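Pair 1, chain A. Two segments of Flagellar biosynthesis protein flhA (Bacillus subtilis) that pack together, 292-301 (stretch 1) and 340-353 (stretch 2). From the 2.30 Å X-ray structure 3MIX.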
# COMPACT_ATOMS: atom_id res chain seq x y z
N VAL A 292 13.50 -7.97 -23.51
CA VAL A 292 12.33 -7.75 -22.66
C VAL A 292 11.96 -6.26 -22.65
O VAL A 292 10.79 -5.91 -22.75
CB VAL A 292 12.57 -8.28 -21.22
CG1 VAL A 292 11.51 -7.75 -20.26
CG2 VAL A 292 12.58 -9.79 -21.22
N GLU A 293 12.98 -5.42 -22.58
CA GLU A 293 12.82 -3.97 -22.59
C GLU A 293 12.25 -3.44 -23.91
O GLU A 293 11.41 -2.53 -23.89
CB GLU A 293 14.16 -3.30 -22.25
CG GLU A 293 14.03 -2.01 -21.46
CD GLU A 293 14.91 -1.98 -20.21
OE1 GLU A 293 14.80 -2.92 -19.39
OE2 GLU A 293 15.70 -1.03 -20.05
N LYS A 294 12.70 -3.99 -25.04
CA LYS A 294 12.16 -3.58 -26.35
C LYS A 294 10.72 -4.08 -26.57
O LYS A 294 9.91 -3.38 -27.18
CB LYS A 294 13.09 -3.98 -27.51
CG LYS A 294 13.09 -5.45 -27.91
CD LYS A 294 11.96 -5.78 -28.90
CE LYS A 294 11.52 -7.23 -28.75
NZ LYS A 294 10.11 -7.44 -29.20
N ALA A 295 10.42 -5.29 -26.08
CA ALA A 295 9.10 -5.91 -26.25
C ALA A 295 7.99 -5.17 -25.50
O ALA A 295 6.84 -5.14 -25.95
CB ALA A 295 9.15 -7.37 -25.83
N ILE A 296 8.33 -4.60 -24.34
CA ILE A 296 7.38 -3.79 -23.57
C ILE A 296 7.18 -2.42 -24.23
O ILE A 296 6.04 -1.96 -24.37
CB ILE A 296 7.82 -3.64 -22.09
CG1 ILE A 296 7.43 -4.90 -21.31
CG2 ILE A 296 7.16 -2.44 -21.43
CD1 ILE A 296 8.36 -5.23 -20.18
N ALA A 297 8.28 -1.80 -24.66
CA ALA A 297 8.23 -0.49 -25.31
C ALA A 297 7.35 -0.51 -26.56
O ALA A 297 6.57 0.42 -26.80
CB ALA A 297 9.63 0.00 -25.64
N ASP A 298 7.48 -1.59 -27.34
CA ASP A 298 6.68 -1.82 -28.55
C ASP A 298 5.18 -1.87 -28.27
O ASP A 298 4.39 -1.30 -29.03
CB ASP A 298 7.12 -3.13 -29.23
CG ASP A 298 8.34 -2.97 -30.13
OD1 ASP A 298 9.04 -1.93 -30.02
OD2 ASP A 298 8.61 -3.88 -30.94
N GLY A 299 4.80 -2.54 -27.18
CA GLY A 299 3.39 -2.73 -26.82
C GLY A 299 2.67 -1.51 -26.28
O GLY A 299 1.44 -1.53 -26.13
N VAL A 300 3.41 -0.45 -25.97
CA VAL A 300 2.83 0.79 -25.46
C VAL A 300 2.00 1.50 -26.53
O VAL A 300 2.48 1.75 -27.64
CB VAL A 300 3.93 1.74 -24.88
CG1 VAL A 300 3.34 3.09 -24.49
CG2 VAL A 300 4.60 1.09 -23.67
N GLN A 301 0.76 1.82 -26.19
CA GLN A 301 -0.21 2.40 -27.13
C GLN A 301 -0.41 3.90 -26.93
O GLN A 301 -0.75 4.61 -27.88
CB GLN A 301 -1.55 1.67 -27.03
CG GLN A 301 -1.54 0.27 -27.63
CD GLN A 301 -1.18 0.28 -29.10
OE1 GLN A 301 -1.65 1.13 -29.86
NE2 GLN A 301 -0.34 -0.66 -29.51
N LEU A 340 15.46 -4.07 -11.58
CA LEU A 340 15.83 -2.79 -12.21
C LEU A 340 15.54 -2.79 -13.70
O LEU A 340 15.69 -3.82 -14.37
CB LEU A 340 17.32 -2.48 -12.02
CG LEU A 340 17.81 -1.61 -10.86
CD1 LEU A 340 19.32 -1.42 -10.99
CD2 LEU A 340 17.12 -0.25 -10.78
N CYS A 341 15.14 -1.63 -14.21
CA CYS A 341 14.90 -1.45 -15.64
C CYS A 341 15.02 0.03 -15.95
O CYS A 341 15.20 0.84 -15.04
CB CYS A 341 13.54 -2.00 -16.06
SG CYS A 341 12.12 -1.25 -15.25
N SER A 342 14.92 0.38 -17.23
CA SER A 342 15.09 1.76 -17.65
C SER A 342 13.82 2.54 -17.34
O SER A 342 12.74 1.95 -17.34
CB SER A 342 15.45 1.87 -19.13
OG SER A 342 14.38 1.46 -19.96
N PRO A 343 13.96 3.85 -17.06
CA PRO A 343 12.83 4.73 -16.69
C PRO A 343 11.59 4.68 -17.60
O PRO A 343 10.48 4.57 -17.07
CB PRO A 343 13.45 6.14 -16.69
CG PRO A 343 14.91 5.92 -16.48
CD PRO A 343 15.26 4.54 -16.94
N PRO A 344 11.74 4.77 -18.95
CA PRO A 344 10.50 4.82 -19.77
C PRO A 344 9.69 3.52 -19.79
O PRO A 344 8.55 3.50 -20.28
CB PRO A 344 11.03 5.13 -21.18
CG PRO A 344 12.44 4.64 -21.18
CD PRO A 344 12.94 4.92 -19.79
N VAL A 345 10.28 2.45 -19.25
CA VAL A 345 9.68 1.11 -19.28
C VAL A 345 9.14 0.69 -17.90
O VAL A 345 8.24 -0.15 -17.80
CB VAL A 345 10.73 0.08 -19.78
CG1 VAL A 345 10.08 -1.25 -20.07
CG2 VAL A 345 11.42 0.59 -21.04
N ARG A 346 9.71 1.29 -16.86
CA ARG A 346 9.47 0.94 -15.46
C ARG A 346 8.00 0.81 -15.05
O ARG A 346 7.59 -0.22 -14.50
CB ARG A 346 10.15 1.98 -14.59
CG ARG A 346 10.21 1.59 -13.16
CD ARG A 346 9.60 2.68 -12.32
NE ARG A 346 9.04 2.05 -11.15
CZ ARG A 346 7.75 1.97 -10.85
NH1 ARG A 346 7.44 1.32 -9.76
NH2 ARG A 346 6.81 2.55 -11.57
N MET A 347 7.23 1.86 -15.30
CA MET A 347 5.81 1.86 -14.99
C MET A 347 5.05 0.73 -15.72
O MET A 347 4.15 0.11 -15.15
CB MET A 347 5.22 3.25 -15.28
CG MET A 347 3.87 3.26 -15.96
SD MET A 347 3.13 4.91 -16.08
CE MET A 347 4.32 5.78 -17.09
N TYR A 348 5.44 0.43 -16.94
CA TYR A 348 4.79 -0.64 -17.70
C TYR A 348 5.17 -2.05 -17.25
O TYR A 348 4.33 -2.94 -17.21
CB TYR A 348 5.02 -0.45 -19.20
CG TYR A 348 4.47 0.86 -19.72
CD1 TYR A 348 3.10 1.03 -19.92
CD2 TYR A 348 5.32 1.94 -19.98
CE1 TYR A 348 2.58 2.23 -20.39
CE2 TYR A 348 4.81 3.15 -20.45
CZ TYR A 348 3.45 3.29 -20.65
OH TYR A 348 2.93 4.47 -21.11
N VAL A 349 6.44 -2.24 -16.88
CA VAL A 349 6.90 -3.51 -16.31
C VAL A 349 6.08 -3.82 -15.06
O VAL A 349 5.62 -4.96 -14.87
CB VAL A 349 8.42 -3.48 -15.95
CG1 VAL A 349 8.85 -4.76 -15.26
CG2 VAL A 349 9.26 -3.22 -17.19
N LYS A 350 5.88 -2.79 -14.24
CA LYS A 350 5.11 -2.90 -13.00
C LYS A 350 3.66 -3.31 -13.23
O LYS A 350 3.15 -4.22 -12.56
CB LYS A 350 5.20 -1.60 -12.19
CG LYS A 350 4.47 -1.66 -10.87
CD LYS A 350 5.16 -2.57 -9.88
CE LYS A 350 4.26 -2.85 -8.69
NZ LYS A 350 4.96 -3.74 -7.71
N GLN A 351 2.99 -2.64 -14.16
CA GLN A 351 1.63 -2.98 -14.56
C GLN A 351 1.50 -4.47 -14.92
O GLN A 351 0.59 -5.17 -14.45
CB GLN A 351 1.22 -2.14 -15.78
CG GLN A 351 0.23 -1.03 -15.52
CD GLN A 351 -0.01 -0.20 -16.77
OE1 GLN A 351 -0.23 -0.73 -17.86
NE2 GLN A 351 0.04 1.13 -16.61
N LEU A 352 2.42 -4.93 -15.76
CA LEU A 352 2.48 -6.31 -16.23
C LEU A 352 2.64 -7.32 -15.10
O LEU A 352 1.95 -8.34 -15.08
CB LEU A 352 3.60 -6.46 -17.25
CG LEU A 352 3.92 -7.82 -17.86
CD1 LEU A 352 2.67 -8.47 -18.43
CD2 LEU A 352 4.99 -7.66 -18.92
N LEU A 353 3.56 -7.06 -14.17
CA LEU A 353 3.86 -8.02 -13.11
C LEU A 353 2.89 -7.98 -11.94
O LEU A 353 2.96 -8.85 -11.06
CB LEU A 353 5.30 -7.87 -12.62
CG LEU A 353 6.39 -8.32 -13.59
CD1 LEU A 353 7.76 -7.99 -13.04
CD2 LEU A 353 6.26 -9.82 -13.93

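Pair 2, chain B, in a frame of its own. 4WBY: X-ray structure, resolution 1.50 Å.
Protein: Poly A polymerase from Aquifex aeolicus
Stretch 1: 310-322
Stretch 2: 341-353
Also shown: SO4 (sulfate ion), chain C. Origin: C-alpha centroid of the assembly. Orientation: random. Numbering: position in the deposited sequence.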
# COMPACT_ATOMS: atom_id res chain seq x y z
N LYS B 310 19.28 -14.25 15.73
CA LYS B 310 19.23 -15.70 15.68
C LYS B 310 19.46 -16.28 14.30
O LYS B 310 19.82 -17.44 14.16
CB LYS B 310 17.88 -16.20 16.22
CG LYS B 310 17.60 -15.74 17.64
CD LYS B 310 16.40 -16.47 18.24
CE LYS B 310 16.20 -16.09 19.70
NZ LYS B 310 17.42 -16.36 20.51
N LEU B 311 19.25 -15.48 13.26
CA LEU B 311 19.27 -16.02 11.91
C LEU B 311 20.66 -16.49 11.50
O LEU B 311 20.79 -17.46 10.76
CB LEU B 311 18.72 -14.98 10.93
CG LEU B 311 18.48 -15.40 9.47
CD1 LEU B 311 17.46 -16.51 9.39
CD2 LEU B 311 18.03 -14.21 8.63
N GLY B 312 21.70 -15.82 11.98
CA GLY B 312 23.06 -16.22 11.69
C GLY B 312 23.33 -17.64 12.15
O GLY B 312 23.80 -18.48 11.38
N SER B 313 23.00 -17.92 13.40
CA SER B 313 23.20 -19.25 13.95
C SER B 313 22.31 -20.26 13.23
O SER B 313 22.74 -21.37 12.93
CB SER B 313 22.92 -19.27 15.44
OG SER B 313 23.03 -20.58 15.95
N LEU B 314 21.08 -19.86 12.93
CA LEU B 314 20.13 -20.78 12.31
C LEU B 314 20.59 -21.17 10.91
O LEU B 314 20.48 -22.33 10.52
CB LEU B 314 18.73 -20.17 12.25
CG LEU B 314 17.70 -21.03 11.52
CD1 LEU B 314 17.45 -22.35 12.25
CD2 LEU B 314 16.40 -20.26 11.33
N LYS B 315 21.10 -20.20 10.15
CA LYS B 315 21.60 -20.48 8.81
C LYS B 315 22.71 -21.52 8.86
O LYS B 315 22.74 -22.44 8.05
CB LYS B 315 22.12 -19.20 8.14
CG LYS B 315 21.04 -18.24 7.68
CD LYS B 315 21.65 -17.05 6.96
CE LYS B 315 22.45 -16.17 7.89
NZ LYS B 315 22.94 -14.93 7.21
N GLU B 316 23.61 -21.38 9.82
CA GLU B 316 24.69 -22.34 9.98
C GLU B 316 24.16 -23.72 10.39
O GLU B 316 24.61 -24.74 9.86
CB GLU B 316 25.70 -21.83 11.00
CG GLU B 316 26.93 -22.71 11.15
CD GLU B 316 27.75 -22.82 9.87
OE1 GLU B 316 27.70 -21.89 9.04
OE2 GLU B 316 28.43 -23.85 9.70
N GLU B 317 23.20 -23.77 11.31
CA GLU B 317 22.64 -25.04 11.75
C GLU B 317 21.91 -25.74 10.62
O GLU B 317 21.99 -26.96 10.48
CB GLU B 317 21.68 -24.85 12.93
CG GLU B 317 22.36 -24.62 14.26
CD GLU B 317 21.46 -24.99 15.43
OE1 GLU B 317 21.00 -24.08 16.14
OE2 GLU B 317 21.22 -26.20 15.63
N LEU B 318 21.22 -24.96 9.80
CA LEU B 318 20.46 -25.52 8.68
C LEU B 318 21.42 -26.06 7.63
O LEU B 318 21.17 -27.11 7.03
CB LEU B 318 19.54 -24.46 8.08
CG LEU B 318 18.25 -24.95 7.42
CD1 LEU B 318 17.38 -25.71 8.41
CD2 LEU B 318 17.49 -23.77 6.84
N LYS B 319 22.53 -25.35 7.42
CA LYS B 319 23.58 -25.82 6.52
C LYS B 319 24.10 -27.19 6.95
O LYS B 319 24.24 -28.10 6.13
CB LYS B 319 24.74 -24.82 6.46
CG LYS B 319 24.47 -23.57 5.65
CD LYS B 319 25.64 -22.59 5.75
CE LYS B 319 25.43 -21.36 4.88
NZ LYS B 319 24.18 -20.64 5.23
N LYS B 320 24.38 -27.32 8.24
CA LYS B 320 24.99 -28.53 8.78
C LYS B 320 24.01 -29.69 8.92
O LYS B 320 24.42 -30.84 9.05
CB LYS B 320 25.63 -28.24 10.14
CG LYS B 320 26.88 -27.38 10.06
CD LYS B 320 27.96 -28.06 9.23
CE LYS B 320 29.20 -27.18 9.08
NZ LYS B 320 29.86 -26.91 10.39
N ALA B 321 22.71 -29.38 8.89
CA ALA B 321 21.68 -30.40 9.01
C ALA B 321 21.78 -31.42 7.88
O ALA B 321 21.75 -31.06 6.70
CB ALA B 321 20.29 -29.76 9.02
N LYS B 322 21.92 -32.69 8.25
CA LYS B 322 22.18 -33.75 7.28
C LYS B 322 20.93 -34.54 6.92
O LYS B 322 20.75 -34.93 5.76
CB LYS B 322 23.26 -34.69 7.83
CG LYS B 322 23.07 -35.06 9.30
CD LYS B 322 24.19 -35.95 9.82
CE LYS B 322 25.47 -35.18 10.10
NZ LYS B 322 26.27 -34.92 8.87
N LEU B 341 12.78 -15.56 4.02
CA LEU B 341 14.09 -14.93 4.18
C LEU B 341 15.22 -15.95 3.99
O LEU B 341 16.23 -15.66 3.35
CB LEU B 341 14.20 -14.25 5.54
CG LEU B 341 14.23 -12.72 5.61
CD1 LEU B 341 13.48 -12.06 4.45
CD2 LEU B 341 13.69 -12.24 6.95
N LEU B 342 15.03 -17.14 4.54
CA LEU B 342 16.01 -18.21 4.42
C LEU B 342 16.20 -18.62 2.96
O LEU B 342 17.29 -19.05 2.57
CB LEU B 342 15.61 -19.42 5.27
CG LEU B 342 15.87 -19.26 6.78
CD1 LEU B 342 15.07 -20.28 7.57
CD2 LEU B 342 17.35 -19.39 7.11
N MET B 343 15.15 -18.47 2.16
CA MET B 343 15.24 -18.83 0.74
C MET B 343 16.09 -17.85 -0.07
O MET B 343 16.36 -18.11 -1.24
CB MET B 343 13.85 -18.93 0.14
CG MET B 343 13.10 -20.15 0.63
SD MET B 343 11.49 -20.34 -0.13
CE MET B 343 11.92 -20.52 -1.86
N LEU B 344 16.51 -16.75 0.54
CA LEU B 344 17.46 -15.84 -0.09
C LEU B 344 18.88 -16.39 -0.04
O LEU B 344 19.78 -15.88 -0.71
CB LEU B 344 17.42 -14.47 0.58
CG LEU B 344 16.05 -13.79 0.54
CD1 LEU B 344 16.06 -12.49 1.33
CD2 LEU B 344 15.64 -13.54 -0.90
N GLU B 345 19.09 -17.42 0.79
CA GLU B 345 20.37 -18.10 0.85
C GLU B 345 20.33 -19.28 -0.11
O GLU B 345 19.62 -20.25 0.12
CB GLU B 345 20.67 -18.59 2.27
CG GLU B 345 20.40 -17.55 3.34
CD GLU B 345 21.36 -16.39 3.28
OE1 GLU B 345 22.52 -16.60 2.86
OE2 GLU B 345 20.96 -15.26 3.64
N GLU B 346 21.10 -19.19 -1.20
CA GLU B 346 21.01 -20.18 -2.27
C GLU B 346 21.25 -21.61 -1.78
O GLU B 346 20.62 -22.55 -2.26
CB GLU B 346 22.00 -19.83 -3.39
CG GLU B 346 21.91 -20.75 -4.61
CD GLU B 346 20.57 -20.66 -5.32
OE1 GLU B 346 19.82 -19.69 -5.09
OE2 GLU B 346 20.27 -21.57 -6.13
N GLU B 347 22.14 -21.76 -0.81
CA GLU B 347 22.49 -23.07 -0.28
C GLU B 347 21.39 -23.65 0.61
O GLU B 347 21.38 -24.85 0.90
CB GLU B 347 23.81 -23.00 0.50
CG GLU B 347 23.76 -22.16 1.77
CD GLU B 347 23.75 -20.65 1.51
OE1 GLU B 347 23.81 -20.24 0.33
OE2 GLU B 347 23.68 -19.88 2.49
N LEU B 348 20.46 -22.80 1.04
CA LEU B 348 19.39 -23.23 1.94
C LEU B 348 18.05 -23.33 1.23
O LEU B 348 17.11 -23.93 1.75
CB LEU B 348 19.27 -22.26 3.12
CG LEU B 348 20.50 -22.10 4.01
CD1 LEU B 348 20.21 -21.15 5.17
CD2 LEU B 348 21.00 -23.45 4.51
N LYS B 349 17.97 -22.74 0.04
CA LYS B 349 16.68 -22.53 -0.65
C LYS B 349 15.89 -23.82 -0.85
O LYS B 349 14.68 -23.86 -0.62
CB LYS B 349 16.91 -21.84 -2.00
CG LYS B 349 15.63 -21.40 -2.69
CD LYS B 349 15.90 -20.31 -3.71
CE LYS B 349 16.43 -20.88 -5.02
NZ LYS B 349 15.37 -21.60 -5.77
N GLU B 350 16.58 -24.88 -1.25
CA GLU B 350 15.91 -26.14 -1.55
C GLU B 350 15.45 -26.87 -0.29
O GLU B 350 14.44 -27.58 -0.31
CB GLU B 350 16.83 -27.03 -2.38
CG GLU B 350 17.03 -26.52 -3.80
CD GLU B 350 15.71 -26.25 -4.50
OE1 GLU B 350 14.83 -27.14 -4.47
OE2 GLU B 350 15.54 -25.15 -5.06
N LYS B 351 16.18 -26.69 0.81
CA LYS B 351 15.76 -27.26 2.08
C LYS B 351 14.46 -26.62 2.56
O LYS B 351 13.60 -27.31 3.12
CB LYS B 351 16.85 -27.08 3.14
CG LYS B 351 17.99 -28.08 3.02
CD LYS B 351 19.15 -27.73 3.93
CE LYS B 351 20.27 -28.76 3.79
NZ LYS B 351 21.48 -28.40 4.58
N ILE B 352 14.30 -25.32 2.33
CA ILE B 352 13.08 -24.64 2.73
C ILE B 352 11.92 -25.11 1.87
O ILE B 352 10.82 -25.38 2.36
CB ILE B 352 13.20 -23.11 2.60
CG1 ILE B 352 14.49 -22.61 3.26
CG2 ILE B 352 11.98 -22.43 3.21
CD1 ILE B 352 14.64 -23.02 4.70
N LYS B 353 12.18 -25.22 0.57
CA LYS B 353 11.17 -25.65 -0.38
C LYS B 353 10.70 -27.05 -0.04
O LYS B 353 9.51 -27.36 -0.12
CB LYS B 353 11.73 -25.59 -1.80
CG LYS B 353 10.76 -26.01 -2.89
CD LYS B 353 11.39 -25.82 -4.27
CE LYS B 353 10.44 -26.26 -5.38
NZ LYS B 353 10.18 -27.73 -5.36
S SO4 C . 26.34 -14.63 9.86
O1 SO4 C . 27.14 -13.56 9.27
O2 SO4 C . 25.39 -15.12 8.87
O3 SO4 C . 27.19 -15.73 10.30
O4 SO4 C . 25.61 -14.13 11.02

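Pair 1 and pair 2 share one arrangement: a helix packs across the start of a second helix, with an 82° angle between their N-to-C directions in both cases. The axes approach to 9.7 Å in pair 1 (helices 292-299 and 343-353) and 11.0 Å in pair 2 (helices 311-320 and 349-353), and 14 central residues superpose with an RMSD of 0.6 Å.

The apolar centre has the same shape in both pairs. A:Ile296 matches B:Leu318, their side-chain centres 0.5 Å apart, and A:Val345 matches B:Leu348, 0.7 Å apart; all four point toward the opposing stretch. In pair 1 the isoleucine is the knob, seated among A:Val345, A:Tyr348, A:Val349 and A:Leu352. Its CG2 lies 3.4 Å from A:Val345 CG1, while its CD1 reaches A:Val349 CG2 at 3.7 Å. In pair 2 the corresponding contact is looser, B:Leu318 CB to B:Leu348 CD2 being 4.0 Å, and B:Leu318 CD2 contacts B:Ile352 CD1 at 3.6 Å. B:Leu342, which the superposition leaves unmatched, sits among B:Leu311, B:Leu314, B:Lys315 and B:Leu318.

The flanking positions differ in chemistry. A:Glu293 matches B:Lys315, and A:Ser342 matches B:Glu345. In pair 1 the carboxylate reaches the beginning of the second helix, where A:Glu293 OE2 accepts hydrogen bonds from A:Ser342 OG (2.8 Å) and A:Ser342 N (3.2 Å); one oxygen thus ties down both side chain and backbone. In pair 2 the acid is on the second stretch, but B:Lys315 NZ stays 4.1 Å from B:Glu345 OE2, beyond a salt bridge, and instead donates to sulfate O2 at 3.0 Å.

A:Tyr348 and B:Lys351 fill another matched position by different means. A:Val300 CG2 sits 3.7 Å from the centroid of the A:Tyr348 ring, almost directly over its face. The lysine extends to the end of the first helix, where B:Lys351 NZ donates to B:Leu318 O at 2.8 Å and, weakly, to B:Ala321 O at 3.4 Å. The matched position thus carries an aromatic face in pair 1 and an amine bound to main-chain carbonyls in pair 2.

A:Ala297 and A:Pro344, which do not touch each other, match B:Lys319 and B:Glu347, whose salt bridge joins NZ of the lysine to OE2 of the glutamate at 2.9 Å. The lysine's aliphatic part also packs on B:Leu348, with B:Lys319 CG 3.7 Å from B:Leu348 CD2. The buried surface is 422 Å² in pair 1 and 548 Å² in pair 2.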